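PDB 2V8T: manganese-containing pseudocatalase from Thermus thermophilus, which probably breaks down hydrogen peroxide as a catalase, using two manganese ions bound in each subunit. Local coordinates for residues Tyr224-Phe236 / Ser252-Pro266. Residues are numbered along the deposited sequence; the frame is centred on the assembly and turned at random.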
loop_
_atom_site.group_PDB
_atom_site.type_symbol
_atom_site.label_atom_id
_atom_site.label_comp_id
_atom_site.label_asym_id
_atom_site.label_seq_id
_atom_site.Cartn_x
_atom_site.Cartn_y
_atom_site.Cartn_z
ATOM N N TYR A 224 15.669 -35.783 -4.307
ATOM C CA TYR A 224 14.381 -35.844 -4.992
ATOM C C TYR A 224 14.530 -36.142 -6.483
ATOM O O TYR A 224 13.673 -36.832 -7.038
ATOM C CB TYR A 224 13.566 -34.574 -4.713
ATOM C CG TYR A 224 13.157 -34.462 -3.266
ATOM C CD1 TYR A 224 12.323 -35.408 -2.693
ATOM C CD2 TYR A 224 13.549 -33.384 -2.471
ATOM C CE1 TYR A 224 11.990 -35.303 -1.340
ATOM C CE2 TYR A 224 13.210 -33.288 -1.152
ATOM C CZ TYR A 224 12.452 -34.251 -0.581
ATOM O OH TYR A 224 12.143 -34.185 0.777
ATOM N N MET A 225 15.596 -35.650 -7.112
ATOM C CA MET A 225 15.874 -36.043 -8.506
ATOM C C MET A 225 16.248 -37.514 -8.584
ATOM O O MET A 225 15.834 -38.215 -9.539
ATOM C CB MET A 225 16.954 -35.183 -9.121
ATOM C CG MET A 225 16.500 -33.800 -9.275
ATOM S SD MET A 225 17.511 -32.760 -10.293
ATOM C CE MET A 225 18.716 -32.747 -9.342
ATOM N N ASP A 226 17.002 -38.033 -7.622
ATOM C CA ASP A 226 17.343 -39.453 -7.628
ATOM C C ASP A 226 16.077 -40.307 -7.503
ATOM O O ASP A 226 16.072 -41.453 -7.976
ATOM C CB ASP A 226 18.296 -39.767 -6.505
ATOM C CG ASP A 226 19.676 -39.242 -6.692
ATOM O OD1 ASP A 226 20.071 -38.925 -7.840
ATOM O OD2 ASP A 226 20.447 -39.197 -5.687
ATOM N N LEU A 227 15.005 -39.772 -6.903
ATOM C CA LEU A 227 13.717 -40.441 -6.808
ATOM C C LEU A 227 12.863 -40.260 -8.075
ATOM O O LEU A 227 11.770 -40.840 -8.148
ATOM C CB LEU A 227 12.947 -39.942 -5.578
ATOM C CG LEU A 227 13.585 -40.276 -4.240
ATOM C CD1 LEU A 227 12.721 -39.707 -3.118
ATOM C CD2 LEU A 227 13.729 -41.784 -4.073
ATOM N N GLY A 228 13.359 -39.478 -9.039
ATOM C CA GLY A 228 12.680 -39.290 -10.317
ATOM C C GLY A 228 11.727 -38.114 -10.377
ATOM O O GLY A 228 11.021 -37.955 -11.382
ATOM N N PHE A 229 11.699 -37.272 -9.343
ATOM C CA PHE A 229 10.629 -36.291 -9.228
ATOM C C PHE A 229 10.723 -35.163 -10.263
ATOM O O PHE A 229 9.707 -34.511 -10.543
ATOM C CB PHE A 229 10.526 -35.745 -7.829
ATOM C CG PHE A 229 10.078 -36.775 -6.786
ATOM C CD1 PHE A 229 9.580 -38.017 -7.092
ATOM C CD2 PHE A 229 10.202 -36.505 -5.450
ATOM C CE1 PHE A 229 9.135 -38.880 -6.097
ATOM C CE2 PHE A 229 9.776 -37.376 -4.478
ATOM C CZ PHE A 229 9.217 -38.534 -4.775
ATOM N N HIS A 230 11.899 -34.922 -10.848
ATOM C CA HIS A 230 12.023 -33.958 -11.930
ATOM C C HIS A 230 11.337 -34.427 -13.207
ATOM O O HIS A 230 11.155 -33.615 -14.133
ATOM C CB HIS A 230 13.499 -33.669 -12.237
ATOM C CG HIS A 230 14.264 -34.898 -12.610
ATOM N ND1 HIS A 230 14.421 -35.931 -11.704
ATOM C CD2 HIS A 230 14.883 -35.223 -13.770
ATOM C CE1 HIS A 230 15.137 -36.847 -12.330
ATOM N NE2 HIS A 230 15.433 -36.467 -13.578
ATOM N N ARG A 231 10.989 -35.684 -13.320
ATOM C CA ARG A 231 10.319 -36.173 -14.520
ATOM C C ARG A 231 8.813 -35.991 -14.427
ATOM O O ARG A 231 8.149 -36.110 -15.454
ATOM C CB ARG A 231 10.612 -37.674 -14.719
ATOM C CG ARG A 231 12.089 -37.947 -14.860
ATOM C CD ARG A 231 12.396 -39.356 -15.186
ATOM N NE ARG A 231 13.846 -39.513 -15.303
ATOM C CZ ARG A 231 14.574 -40.053 -14.334
ATOM N NH1 ARG A 231 13.966 -40.691 -13.298
ATOM N NH2 ARG A 231 15.924 -40.000 -14.385
ATOM N N ASN A 232 8.273 -35.798 -13.223
ATOM C CA ASN A 232 6.859 -36.045 -13.000
ATOM C C ASN A 232 6.027 -34.792 -13.055
ATOM O O ASN A 232 6.240 -33.836 -12.288
ATOM C CB ASN A 232 6.681 -36.655 -11.597
ATOM C CG ASN A 232 7.324 -38.010 -11.462
ATOM O OD1 ASN A 232 7.676 -38.641 -12.463
ATOM N ND2 ASN A 232 7.481 -38.446 -10.209
ATOM N N LEU A 233 5.012 -34.798 -13.907
ATOM C CA LEU A 233 3.939 -33.800 -13.864
ATOM C C LEU A 233 2.718 -34.562 -13.407
ATOM O O LEU A 233 2.177 -35.412 -14.148
ATOM C CB LEU A 233 3.727 -33.121 -15.213
ATOM C CG LEU A 233 2.802 -31.916 -15.185
ATOM C CD1 LEU A 233 3.428 -30.736 -14.410
ATOM C CD2 LEU A 233 2.468 -31.478 -16.599
ATOM N N TYR A 234 2.297 -34.369 -12.159
ATOM C CA TYR A 234 1.138 -35.046 -11.591
ATOM C C TYR A 234 -0.131 -34.377 -12.096
ATOM O O TYR A 234 -0.229 -33.138 -12.084
ATOM C CB TYR A 234 1.164 -34.981 -10.080
ATOM C CG TYR A 234 2.399 -35.571 -9.446
ATOM C CD1 TYR A 234 3.510 -34.778 -9.139
ATOM C CD2 TYR A 234 2.502 -36.918 -9.177
ATOM C CE1 TYR A 234 4.657 -35.315 -8.613
ATOM C CE2 TYR A 234 3.628 -37.478 -8.653
ATOM C CZ TYR A 234 4.747 -36.701 -8.389
ATOM O OH TYR A 234 5.910 -37.228 -7.876
ATOM N N ARG A 235 -1.113 -35.191 -12.447
ATOM C CA ARG A 235 -2.435 -34.733 -12.850
ATOM C C ARG A 235 -3.294 -34.657 -11.591
ATOM O O ARG A 235 -3.797 -35.690 -11.096
ATOM C CB ARG A 235 -3.031 -35.670 -13.906
ATOM C CG ARG A 235 -4.335 -35.160 -14.470
ATOM C CD ARG A 235 -4.940 -36.112 -15.529
ATOM N NE ARG A 235 -5.432 -37.361 -14.956
ATOM C CZ ARG A 235 -6.649 -37.501 -14.382
ATOM N NH1 ARG A 235 -7.552 -36.556 -14.474
ATOM N NH2 ARG A 235 -6.939 -38.629 -13.740
ATOM N N PHE A 236 -3.451 -33.451 -11.040
ATOM C CA PHE A 236 -4.138 -33.225 -9.781
ATOM C C PHE A 236 -5.658 -33.055 -10.036
ATOM O O PHE A 236 -6.240 -32.017 -9.775
ATOM C CB PHE A 236 -3.591 -31.986 -9.068
ATOM C CG PHE A 236 -2.246 -32.176 -8.413
ATOM C CD1 PHE A 236 -2.185 -32.631 -7.094
ATOM C CD2 PHE A 236 -1.040 -31.842 -9.039
ATOM C CE1 PHE A 236 -0.972 -32.765 -6.427
ATOM C CE2 PHE A 236 0.153 -31.990 -8.370
ATOM C CZ PHE A 236 0.207 -32.429 -7.080
ATOM N N SER A 252 13.916 -34.087 -20.197
ATOM C CA SER A 252 14.056 -33.243 -19.013
ATOM C C SER A 252 15.262 -32.330 -19.192
ATOM O O SER A 252 16.358 -32.832 -19.536
ATOM C CB SER A 252 14.337 -34.122 -17.810
ATOM O OG SER A 252 14.713 -33.332 -16.673
ATOM N N PRO A 253 15.176 -31.048 -18.852
ATOM C CA PRO A 253 16.399 -30.208 -18.826
ATOM C C PRO A 253 17.436 -30.695 -17.820
ATOM O O PRO A 253 18.629 -30.401 -17.985
ATOM C CB PRO A 253 15.841 -28.815 -18.475
ATOM C CG PRO A 253 14.417 -28.872 -18.919
ATOM C CD PRO A 253 13.951 -30.248 -18.615
ATOM N N GLU A 254 17.049 -31.406 -16.774
ATOM C CA GLU A 254 18.002 -31.774 -15.740
ATOM C C GLU A 254 18.991 -32.831 -16.228
ATOM O O GLU A 254 20.167 -32.762 -15.922
ATOM C CB GLU A 254 17.299 -32.394 -14.510
ATOM C CG GLU A 254 16.235 -31.611 -13.805
ATOM C CD GLU A 254 16.665 -30.318 -13.332
ATOM O OE1 GLU A 254 17.807 -30.153 -12.842
ATOM O OE2 GLU A 254 15.776 -29.416 -13.394
ATOM N N ASP A 255 18.513 -33.812 -16.952
ATOM C CA ASP A 255 19.326 -34.988 -17.260
ATOM C C ASP A 255 19.049 -35.600 -18.599
ATOM O O ASP A 255 19.612 -36.648 -18.912
ATOM C CB ASP A 255 19.193 -36.062 -16.167
ATOM C CG ASP A 255 17.813 -36.626 -16.053
ATOM O OD1 ASP A 255 16.925 -36.284 -16.868
ATOM O OD2 ASP A 255 17.609 -37.479 -15.119
ATOM N N GLY A 256 18.194 -35.011 -19.438
ATOM C CA GLY A 256 17.922 -35.526 -20.756
ATOM C C GLY A 256 16.986 -36.710 -20.835
ATOM O O GLY A 256 16.685 -37.158 -21.939
ATOM N N THR A 257 16.495 -37.193 -19.701
ATOM C CA THR A 257 15.626 -38.366 -19.675
ATOM C C THR A 257 14.183 -37.976 -20.023
ATOM O O THR A 257 13.785 -36.828 -19.949
ATOM C CB THR A 257 15.696 -39.088 -18.323
ATOM O OG1 THR A 257 15.172 -38.253 -17.311
ATOM C CG2 THR A 257 17.139 -39.548 -17.999
ATOM N N GLU A 258 13.396 -38.975 -20.394
ATOM C CA GLU A 258 12.017 -38.735 -20.855
ATOM C C GLU A 258 11.144 -38.385 -19.660
ATOM O O GLU A 258 11.121 -39.078 -18.656
ATOM C CB GLU A 258 11.450 -39.944 -21.576
ATOM C CG GLU A 258 10.016 -39.790 -22.076
ATOM C CD GLU A 258 9.756 -38.842 -23.198
ATOM O OE1 GLU A 258 8.565 -38.272 -23.230
ATOM O OE2 GLU A 258 10.685 -38.631 -24.018
ATOM N N VAL A 259 10.369 -37.313 -19.790
ATOM C CA VAL A 259 9.470 -36.895 -18.725
ATOM C C VAL A 259 8.150 -37.650 -18.811
ATOM O O VAL A 259 7.825 -38.203 -19.865
ATOM C CB VAL A 259 9.273 -35.360 -18.732
ATOM C CG1 VAL A 259 10.638 -34.669 -18.571
ATOM C CG2 VAL A 259 8.498 -34.864 -19.919
ATOM N N VAL A 260 7.391 -37.651 -17.726
ATOM C CA VAL A 260 6.168 -38.431 -17.634
ATOM C C VAL A 260 5.073 -37.705 -16.940
ATOM O O VAL A 260 5.299 -36.922 -15.988
ATOM C CB VAL A 260 6.318 -39.780 -17.159
ATOM C CG1 VAL A 260 7.326 -40.560 -18.038
ATOM C CG2 VAL A 260 6.801 -39.652 -15.803
ATOM N N VAL A 261 3.846 -37.981 -17.368
ATOM C CA VAL A 261 2.647 -37.545 -16.660
ATOM C C VAL A 261 2.270 -38.653 -15.671
ATOM O O VAL A 261 2.212 -39.845 -16.057
ATOM C CB VAL A 261 1.496 -37.282 -17.639
ATOM C CG1 VAL A 261 0.206 -36.887 -16.849
ATOM C CG2 VAL A 261 1.892 -36.148 -18.613
ATOM N N VAL A 262 2.036 -38.303 -14.440
ATOM C CA VAL A 262 1.605 -39.220 -13.397
ATOM C C VAL A 262 0.134 -38.977 -13.105
ATOM O O VAL A 262 -0.276 -37.845 -12.871
ATOM C CB VAL A 262 2.459 -39.065 -12.110
ATOM C CG1 VAL A 262 1.974 -40.014 -11.021
ATOM C CG2 VAL A 262 3.921 -39.249 -12.398
ATOM N N ASP A 263 -0.666 -40.037 -13.157
ATOM C CA ASP A 263 -2.090 -39.935 -12.864
ATOM C C ASP A 263 -2.245 -39.737 -11.342
ATOM O O ASP A 263 -1.850 -40.622 -10.533
ATOM C CB ASP A 263 -2.807 -41.219 -13.329
ATOM C CG ASP A 263 -4.293 -41.143 -13.286
ATOM O OD1 ASP A 263 -4.841 -40.126 -12.851
ATOM O OD2 ASP A 263 -4.942 -42.146 -13.723
ATOM N N GLY A 264 -2.837 -38.657 -10.925
ATOM C CA GLY A 264 -3.112 -38.423 -9.554
ATOM C C GLY A 264 -1.976 -37.758 -8.799
ATOM O O GLY A 264 -0.871 -37.628 -9.283
ATOM N N PRO A 265 -2.294 -37.357 -7.568
ATOM C CA PRO A 265 -1.298 -36.735 -6.704
ATOM C C PRO A 265 -0.310 -37.744 -6.154
ATOM O O PRO A 265 -0.610 -38.930 -6.098
ATOM C CB PRO A 265 -2.180 -36.197 -5.565
ATOM C CG PRO A 265 -3.312 -37.229 -5.474
ATOM C CD PRO A 265 -3.580 -37.585 -6.884
ATOM N N PRO A 266 0.835 -37.302 -5.669
ATOM C CA PRO A 266 1.696 -38.226 -4.897
ATOM C C PRO A 266 1.051 -38.558 -3.590
ATOM O O PRO A 266 0.103 -37.917 -3.139
ATOM C CB PRO A 266 2.983 -37.470 -4.768
ATOM C CG PRO A 266 2.567 -36.103 -4.783
ATOM C CD PRO A 266 1.351 -35.944 -5.675
HETATM O O HOH W 1 12.542 -32.000 -15.893
#
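His-230 and Arg-231 converge on one carboxylate oxygen, Asp-255 OD2. His-230 NE2 donates to Asp-255 OD2 at 2.9 Å, meeting it from above the carboxylate plane, with ring and carboxylate turned 73° apart. Arg-231, in one of its two modelled conformers, lays its guanidinium nearly parallel to that carboxylate, yet its NH2 makes only a weak bond within the salt bridge to OD2. The firmer grip is in the guanidinium plane, where Arg-231 NE donates a hydrogen bond to Thr-257 OG1 at 2.7 Å. That hydroxyl in turn donates to Asp-255 OD1, which also takes Thr-257 N in an Asx turn, so both carboxylate oxygens are engaged. Beyond this cluster, 232-235 and 260-263 pair as a two-stranded parallel sheet beside the ferritin-like helices; Leu-233 packs against helices 57-85 and 172-200, near the dimanganese site. On the other face, Tyr-234 lies alongside Val-262 (CD2 to CB 3.6 Å), while Pro-266 CD sits over one face of the Tyr-234 ring in a CH-pi contact, 3.9 Å from the ring centroid. Replacing Tyr-234 with an alanine would probably leave Pro-266 without its aromatic platform and Asn-232 ND2 without the hydroxyl it donates to. At the sheet's far end, Arg-235, bent at chi3 (70°), brings NH2 into a salt bridge on the syn side of Asp-263 OD1 at 2.7 Å, tilted from the carboxylate plane.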